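Local coordinates for PHD finger protein 14 (Danio rerio, PDB 7D86) that binds histone H3, preferentially unmodified, through a PHD, C2HC and PHD zinc-finger module and represses PDGFRA expression, at residues L10-C15 against V34-C40; I27-C32 against P61-C67; Y101-V105 against T117-N122. All blocks are in the same frame, centred on the assembly; numbering follows the deposited sequence.

Contact 1: L10-C15 against V34-C40. With ZN (zinc ion), chain E.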
# COMPACT_ATOMS: atom_id res chain seq x y z
N LEU A 10 -5.99 -12.35 -11.83
CA LEU A 10 -5.26 -11.12 -11.60
C LEU A 10 -5.11 -10.89 -10.09
O LEU A 10 -5.82 -11.48 -9.28
CB LEU A 10 -5.96 -9.93 -12.25
CG LEU A 10 -6.08 -9.89 -13.78
CD1 LEU A 10 -6.86 -8.66 -14.23
CD2 LEU A 10 -4.71 -9.90 -14.44
N ILE A 11 -4.16 -10.03 -9.73
CA ILE A 11 -3.87 -9.73 -8.33
C ILE A 11 -4.06 -8.25 -8.08
O ILE A 11 -3.57 -7.42 -8.85
CB ILE A 11 -2.44 -10.16 -7.94
CG1 ILE A 11 -2.25 -11.65 -8.23
CG2 ILE A 11 -2.15 -9.83 -6.46
CD1 ILE A 11 -0.86 -12.15 -7.98
N CYS A 12 -4.74 -7.92 -6.98
CA CYS A 12 -4.87 -6.54 -6.53
C CYS A 12 -3.55 -6.09 -5.91
O CYS A 12 -3.05 -6.72 -4.97
CB CYS A 12 -6.00 -6.41 -5.51
SG CYS A 12 -6.09 -4.75 -4.82
N CYS A 13 -2.99 -4.99 -6.41
CA CYS A 13 -1.71 -4.50 -5.91
C CYS A 13 -1.83 -3.77 -4.58
O CYS A 13 -0.82 -3.33 -4.03
CB CYS A 13 -1.07 -3.58 -6.95
SG CYS A 13 -1.87 -1.98 -7.02
N VAL A 14 -3.03 -3.64 -4.03
CA VAL A 14 -3.22 -3.01 -2.73
C VAL A 14 -3.28 -4.04 -1.61
O VAL A 14 -2.50 -3.98 -0.66
CB VAL A 14 -4.49 -2.13 -2.73
CG1 VAL A 14 -4.80 -1.62 -1.31
CG2 VAL A 14 -4.32 -0.97 -3.71
N CYS A 15 -4.17 -5.03 -1.73
CA CYS A 15 -4.34 -6.05 -0.70
C CYS A 15 -3.67 -7.37 -1.03
O CYS A 15 -3.66 -8.26 -0.18
CB CYS A 15 -5.83 -6.29 -0.45
SG CYS A 15 -6.70 -7.04 -1.85
N VAL A 34 -1.36 -1.57 -14.10
CA VAL A 34 -1.56 -1.85 -12.68
C VAL A 34 -2.94 -2.45 -12.47
O VAL A 34 -3.90 -2.14 -13.19
CB VAL A 34 -1.35 -0.57 -11.85
CG1 VAL A 34 -2.54 0.38 -12.00
CG2 VAL A 34 -1.11 -0.91 -10.38
N THR A 35 -3.05 -3.34 -11.48
CA THR A 35 -4.28 -4.07 -11.22
C THR A 35 -4.71 -3.84 -9.78
O THR A 35 -3.87 -3.85 -8.87
CB THR A 35 -4.09 -5.57 -11.47
OG1 THR A 35 -2.93 -6.03 -10.76
CG2 THR A 35 -3.92 -5.85 -12.96
N VAL A 36 -6.01 -3.65 -9.57
CA VAL A 36 -6.53 -3.27 -8.26
C VAL A 36 -7.99 -3.64 -8.18
O VAL A 36 -8.72 -3.61 -9.19
CB VAL A 36 -6.30 -1.75 -8.00
CG1 VAL A 36 -7.12 -0.91 -8.99
CG2 VAL A 36 -6.63 -1.39 -6.56
N HIS A 37 -8.43 -4.05 -6.99
CA HIS A 37 -9.85 -4.16 -6.70
C HIS A 37 -10.52 -2.80 -6.87
O HIS A 37 -9.97 -1.77 -6.45
CB HIS A 37 -10.09 -4.64 -5.26
CG HIS A 37 -9.86 -6.10 -5.03
ND1 HIS A 37 -8.95 -6.58 -4.11
CD2 HIS A 37 -10.46 -7.19 -5.57
CE1 HIS A 37 -8.98 -7.90 -4.11
NE2 HIS A 37 -9.88 -8.30 -4.98
N GLU A 38 -11.70 -2.80 -7.49
CA GLU A 38 -12.56 -1.62 -7.44
C GLU A 38 -12.68 -1.09 -6.02
O GLU A 38 -12.49 0.10 -5.76
CB GLU A 38 -13.94 -1.95 -8.00
CG GLU A 38 -14.00 -2.18 -9.50
CD GLU A 38 -15.32 -2.79 -9.93
OE1 GLU A 38 -15.92 -3.54 -9.13
OE2 GLU A 38 -15.76 -2.52 -11.06
N GLY A 39 -13.00 -1.98 -5.07
CA GLY A 39 -13.19 -1.59 -3.69
C GLY A 39 -11.92 -1.15 -2.99
O GLY A 39 -12.00 -0.48 -1.96
N CYS A 40 -10.75 -1.50 -3.52
CA CYS A 40 -9.50 -1.03 -2.95
C CYS A 40 -9.02 0.29 -3.54
O CYS A 40 -8.00 0.82 -3.09
CB CYS A 40 -8.41 -2.09 -3.12
SG CYS A 40 -8.66 -3.58 -2.11
ZN ZN E . -7.59 -5.37 -3.14
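Cys12 and His37 are brought together by their first torsions. In Cys12 the SG lies anti to the backbone N (chi1 175°), which carries it to the zinc ion and into line with His37 N. In His37 the CG lies anti to the carbonyl carbon (chi1 -76°), which swings the ring to the metal, where ND1 binds. The metal is held by Cys12 SG, Cys15 SG and Cys40 SG, and by His37 ND1 at 2.1 Å. Cys15 SG sits at the edge of the imidazole, in its plane, 3.2 Å from His37 ND1. Cys12 SG approaches the same ring obliquely. The far nitrogen, His37 NE2, donates to Asn19 O, which helps fix the rotation of the ring.

Cys12 SG has more than the metal to hold. It accepts a nearly straight bond from His37 N at 3.3 Å, with an N-H...S angle of 174°. Val14 N also donates to it, and Cys15 N adds a weak bond. These N-H groups probably ease the negative charge of the thiolate.

Beyond the metal, the backbones join where Cys13 N donates to Thr35 O at 2.9 Å. Apolar groups fill in beside this bond. Val14 and Val36 lie side by side and point the same way, with their CG2 methyls 3.7 Å apart. Val14 CB also rests on Cys40 CB at 3.9 Å, and Cys13 SG meets Val34 CG2 at 3.6 Å. Helix 96-101 touches Val14 through Val96 and Leu100, so the following zinc finger packs on this site. A CxxC knuckle paired with a histidine and a cysteine from a strand and the residues just after it is the three-cysteine, one-histidine zinc site of a PHD finger.

Contact 2: I27-C32 against P61-C67. With ZN (zinc ion), chain F.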
# COMPACT_ATOMS: atom_id res chain seq x y z
N ILE A 27 -9.77 -4.56 -11.64
CA ILE A 27 -9.64 -3.82 -12.89
C ILE A 27 -8.17 -3.53 -13.12
O ILE A 27 -7.34 -3.60 -12.22
CB ILE A 27 -10.46 -2.51 -12.87
CG1 ILE A 27 -10.01 -1.62 -11.72
CG2 ILE A 27 -11.95 -2.82 -12.77
CD1 ILE A 27 -10.72 -0.28 -11.65
N GLN A 28 -7.84 -3.20 -14.37
CA GLN A 28 -6.45 -3.03 -14.78
C GLN A 28 -6.32 -1.72 -15.55
O GLN A 28 -7.14 -1.42 -16.42
CB GLN A 28 -5.98 -4.20 -15.63
CG GLN A 28 -4.54 -4.08 -16.12
CD GLN A 28 -4.05 -5.37 -16.76
OE1 GLN A 28 -4.78 -6.00 -17.53
NE2 GLN A 28 -2.83 -5.77 -16.43
N CYS A 29 -5.28 -0.96 -15.22
CA CYS A 29 -5.05 0.28 -15.95
C CYS A 29 -4.61 -0.03 -17.37
O CYS A 29 -3.65 -0.78 -17.58
CB CYS A 29 -4.00 1.13 -15.24
SG CYS A 29 -3.67 2.67 -16.12
N ASP A 30 -5.30 0.54 -18.35
CA ASP A 30 -4.96 0.25 -19.73
C ASP A 30 -3.66 0.92 -20.16
O ASP A 30 -3.10 0.53 -21.19
CB ASP A 30 -6.12 0.65 -20.63
CG ASP A 30 -7.21 -0.40 -20.66
OD1 ASP A 30 -6.94 -1.51 -21.19
OD2 ASP A 30 -8.31 -0.15 -20.14
N ASN A 31 -3.16 1.88 -19.39
CA ASN A 31 -1.91 2.55 -19.73
C ASN A 31 -0.70 1.87 -19.11
O ASN A 31 0.24 1.50 -19.82
CB ASN A 31 -1.97 4.02 -19.29
CG ASN A 31 -0.87 4.85 -19.90
OD1 ASN A 31 -0.87 5.11 -21.10
ND2 ASN A 31 0.08 5.29 -19.08
N CYS A 32 -0.70 1.68 -17.79
CA CYS A 32 0.46 1.13 -17.09
C CYS A 32 0.29 -0.33 -16.68
O CYS A 32 1.27 -0.95 -16.24
CB CYS A 32 0.79 1.97 -15.85
SG CYS A 32 -0.43 1.88 -14.51
N PRO A 61 -11.89 0.67 -21.33
CA PRO A 61 -10.81 1.66 -21.23
C PRO A 61 -10.82 2.41 -19.90
O PRO A 61 -11.67 3.26 -19.68
CB PRO A 61 -11.11 2.61 -22.40
CG PRO A 61 -12.59 2.52 -22.57
CD PRO A 61 -12.95 1.09 -22.26
N TRP A 62 -9.87 2.09 -19.02
CA TRP A 62 -9.80 2.71 -17.71
C TRP A 62 -8.36 3.06 -17.38
O TRP A 62 -7.45 2.24 -17.59
CB TRP A 62 -10.38 1.79 -16.62
CG TRP A 62 -10.29 2.37 -15.24
CD1 TRP A 62 -11.11 3.31 -14.69
CD2 TRP A 62 -9.32 2.05 -14.24
NE1 TRP A 62 -10.71 3.60 -13.41
CE2 TRP A 62 -9.61 2.83 -13.10
CE3 TRP A 62 -8.23 1.17 -14.19
CZ2 TRP A 62 -8.86 2.77 -11.93
CZ3 TRP A 62 -7.48 1.11 -13.02
CH2 TRP A 62 -7.80 1.90 -11.91
N PHE A 63 -8.14 4.27 -16.86
CA PHE A 63 -6.83 4.72 -16.44
C PHE A 63 -6.81 4.89 -14.93
O PHE A 63 -7.80 5.33 -14.33
CB PHE A 63 -6.45 6.06 -17.10
CG PHE A 63 -6.03 5.94 -18.53
CD1 PHE A 63 -6.05 4.72 -19.18
CD2 PHE A 63 -5.60 7.06 -19.22
CE1 PHE A 63 -5.65 4.62 -20.51
CE2 PHE A 63 -5.20 6.97 -20.54
CZ PHE A 63 -5.23 5.75 -21.19
N CYS A 64 -5.68 4.55 -14.32
CA CYS A 64 -5.48 4.91 -12.93
C CYS A 64 -5.30 6.42 -12.81
O CYS A 64 -5.09 7.14 -13.80
CB CYS A 64 -4.29 4.16 -12.33
SG CYS A 64 -2.66 4.81 -12.81
N ASP A 65 -5.39 6.92 -11.58
CA ASP A 65 -5.33 8.36 -11.36
C ASP A 65 -4.01 8.96 -11.82
O ASP A 65 -3.98 10.06 -12.36
CB ASP A 65 -5.58 8.68 -9.89
CG ASP A 65 -7.02 8.45 -9.47
OD1 ASP A 65 -7.82 8.00 -10.32
OD2 ASP A 65 -7.34 8.73 -8.30
N ALA A 66 -2.90 8.24 -11.61
CA ALA A 66 -1.61 8.77 -12.05
C ALA A 66 -1.56 8.91 -13.57
O ALA A 66 -1.12 9.94 -14.09
CB ALA A 66 -0.48 7.87 -11.55
N CYS A 67 -2.03 7.89 -14.29
CA CYS A 67 -2.01 7.97 -15.74
C CYS A 67 -3.01 9.00 -16.27
O CYS A 67 -2.77 9.61 -17.31
CB CYS A 67 -2.27 6.59 -16.34
SG CYS A 67 -0.95 5.41 -15.97
ZN ZN F . -1.91 3.58 -14.81
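Cys29 SG is gripped by four groups. It binds the zinc ion at 2.4 Å and accepts from Cys64 N across the contact at 3.3 Å. Asn31 N and Cys32 N, in its own turn, also donate to it. Cys32 SG, Cys64 SG and Cys67 SG complete the metal site. Asn31 ND2 adds a weak bond to Cys67 SG.

Asp30 and Trp62 are tied twice. Asp30 N donates to Trp62 O at 2.8 Å. Asp30 OD2 accepts from Trp62 N at 3.0 Å through its anti lone pair.

The indole of Trp62 meets Ile27 face on. Ile27 CD1 stands 3.4 Å from the centroid of the six-membered ring, almost on its normal, in a CH-pi contact. Cys29 N lies at the ring edge. With Trp62 cut back to an alanine, Ile27 CD1 would probably lose its aromatic face and a gap would be left beside it. Asn31 CB similarly sits over one face of the Phe63 ring. Cys64 N-caps helix 65-68, its SG accepting from Cys67 N. Two CxxC pairs closed around one metal form the four-cysteine zinc site of the PHD finger.

Contact 3: Y101-V105 against T117-N122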
# COMPACT_ATOMS: atom_id res chain seq x y z
N TYR A 101 -1.83 2.40 5.93
CA TYR A 101 -1.06 1.90 7.05
C TYR A 101 -0.31 2.96 7.83
O TYR A 101 0.01 2.74 9.00
CB TYR A 101 -0.07 0.82 6.58
CG TYR A 101 -0.74 -0.49 6.28
CD1 TYR A 101 -1.31 -0.73 5.03
CD2 TYR A 101 -0.82 -1.49 7.25
CE1 TYR A 101 -1.94 -1.93 4.75
CE2 TYR A 101 -1.45 -2.70 6.97
CZ TYR A 101 -2.01 -2.91 5.72
OH TYR A 101 -2.64 -4.09 5.43
N VAL A 102 -0.01 4.11 7.23
CA VAL A 102 0.66 5.18 7.97
C VAL A 102 -0.35 5.81 8.92
O VAL A 102 -1.42 6.27 8.49
CB VAL A 102 1.28 6.22 7.02
CG1 VAL A 102 1.85 7.40 7.82
CG2 VAL A 102 2.38 5.58 6.17
N PRO A 103 -0.07 5.84 10.22
CA PRO A 103 -1.01 6.44 11.18
C PRO A 103 -1.29 7.91 10.86
O PRO A 103 -0.43 8.64 10.38
CB PRO A 103 -0.30 6.30 12.53
CG PRO A 103 0.63 5.14 12.36
CD PRO A 103 1.05 5.15 10.90
N GLY A 104 -2.51 8.34 11.17
CA GLY A 104 -2.89 9.72 11.03
C GLY A 104 -3.33 10.12 9.64
O GLY A 104 -3.63 11.30 9.41
N VAL A 105 -3.36 9.19 8.69
CA VAL A 105 -3.89 9.45 7.36
C VAL A 105 -5.37 9.06 7.36
O VAL A 105 -5.73 7.96 7.79
CB VAL A 105 -3.10 8.68 6.29
CG1 VAL A 105 -3.64 8.99 4.91
CG2 VAL A 105 -1.61 9.02 6.36
N THR A 117 -5.36 13.43 2.50
CA THR A 117 -4.98 14.60 3.28
C THR A 117 -3.87 14.19 4.24
O THR A 117 -4.07 13.33 5.10
CB THR A 117 -6.16 15.18 4.05
OG1 THR A 117 -7.21 15.54 3.15
CG2 THR A 117 -5.72 16.42 4.82
N LEU A 118 -2.70 14.81 4.08
CA LEU A 118 -1.59 14.64 5.00
C LEU A 118 -1.51 15.84 5.93
O LEU A 118 -1.67 16.99 5.50
CB LEU A 118 -0.27 14.48 4.23
CG LEU A 118 -0.27 13.40 3.14
CD1 LEU A 118 1.11 13.25 2.52
CD2 LEU A 118 -0.76 12.07 3.70
N THR A 119 -1.26 15.57 7.20
CA THR A 119 -1.24 16.58 8.24
C THR A 119 0.18 17.03 8.55
O THR A 119 1.16 16.41 8.12
CB THR A 119 -1.89 16.04 9.51
OG1 THR A 119 -1.07 14.98 10.02
CG2 THR A 119 -3.27 15.49 9.20
N GLU A 120 0.28 18.12 9.31
CA GLU A 120 1.57 18.53 9.85
C GLU A 120 2.24 17.38 10.57
O GLU A 120 3.46 17.21 10.48
CB GLU A 120 1.40 19.71 10.81
CG GLU A 120 0.86 20.97 10.21
CD GLU A 120 1.09 22.16 11.12
OE1 GLU A 120 2.26 22.44 11.44
OE2 GLU A 120 0.10 22.79 11.53
N MET A 121 1.46 16.59 11.31
CA MET A 121 2.02 15.45 12.04
C MET A 121 2.65 14.45 11.08
O MET A 121 3.78 14.00 11.29
CB MET A 121 0.93 14.80 12.90
CG MET A 121 0.40 15.68 14.04
SD MET A 121 -0.77 17.00 13.61
CE MET A 121 -2.28 16.10 13.28
N ASN A 122 1.93 14.11 10.00
CA ASN A 122 2.49 13.22 8.97
C ASN A 122 3.79 13.79 8.41
O ASN A 122 4.79 13.08 8.31
CB ASN A 122 1.49 13.03 7.83
CG ASN A 122 0.20 12.36 8.27
OD1 ASN A 122 -0.89 12.73 7.81
ND2 ASN A 122 0.31 11.38 9.15
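Asn122 reaches across to the turn at Pro103 and Gly104. From CB the side chain runs to CG, which lies anti to the carbonyl carbon (chi1 -62°) and so carries the amide to the turn. The amide then divides. Its ND2 branch goes to Pro103 O at 3.1 Å. This bond is weak, because the N-H...O angle is only 122°. Its OD1 branch lies 3.5 Å from Gly104 O, an acceptor facing an acceptor and not a bond. The partners of OD1 are in its own segment. It accepts from Thr119 N at 2.9 Å in a nearly straight bond, with the donor tilted out of the amide carbonyl plane. Thr119 OG1 adds a weak second bond to OD1.

Thr119 answers at the helix start. It is the N-cap of helix 120-123, and its OG1 accepts from Asn122 N at 3.1 Å. With the return bond from Thr119 N to Asn122 OD1, this makes a capping box.

Across the contact is a type II beta turn from Val102 to Val105, just after helix 96-101. Gly104 takes a positive phi there. Val105 crosses the Asn122 side chain at about a right angle, its CG2 4.0 Å from Asn122 OD1. The same methyl meets Leu118 CD2 at 4.1 Å, and Val116 lies against Val105 as well.

The polar bond between the segments is poorly aligned, whereas the two backbone N-H bonds of the capping box are nearly straight. The amide is therefore probably oriented chiefly by the capping box. It presents its N-H group to the turn, while the Val105 and Leu118 methyls supply apolar packing alongside.

From the N terminus, residues 10-15 enter contact 1, and the chain then reaches strand 26-28, on which segment 27-32, the first half of contact 2, begins. Segment 34-40 closes contact 1 before 61-67 closes contact 2. The two therefore cross, in the interleaved order of a PHD finger. They also touch: strands 26-28 and 35-37 pair antiparallel, so the two zinc sites share one small sheet. The centres of contacts 1 and 2 are about 12 Å apart. Contact 3 follows in series. It closes the shorter loop from 105 to 117 in the PHD-zinc-finger-like region, joining the end of helix 96-101 to the start of helix 120-123. Its centre lies about 23 Å from that of contact 1.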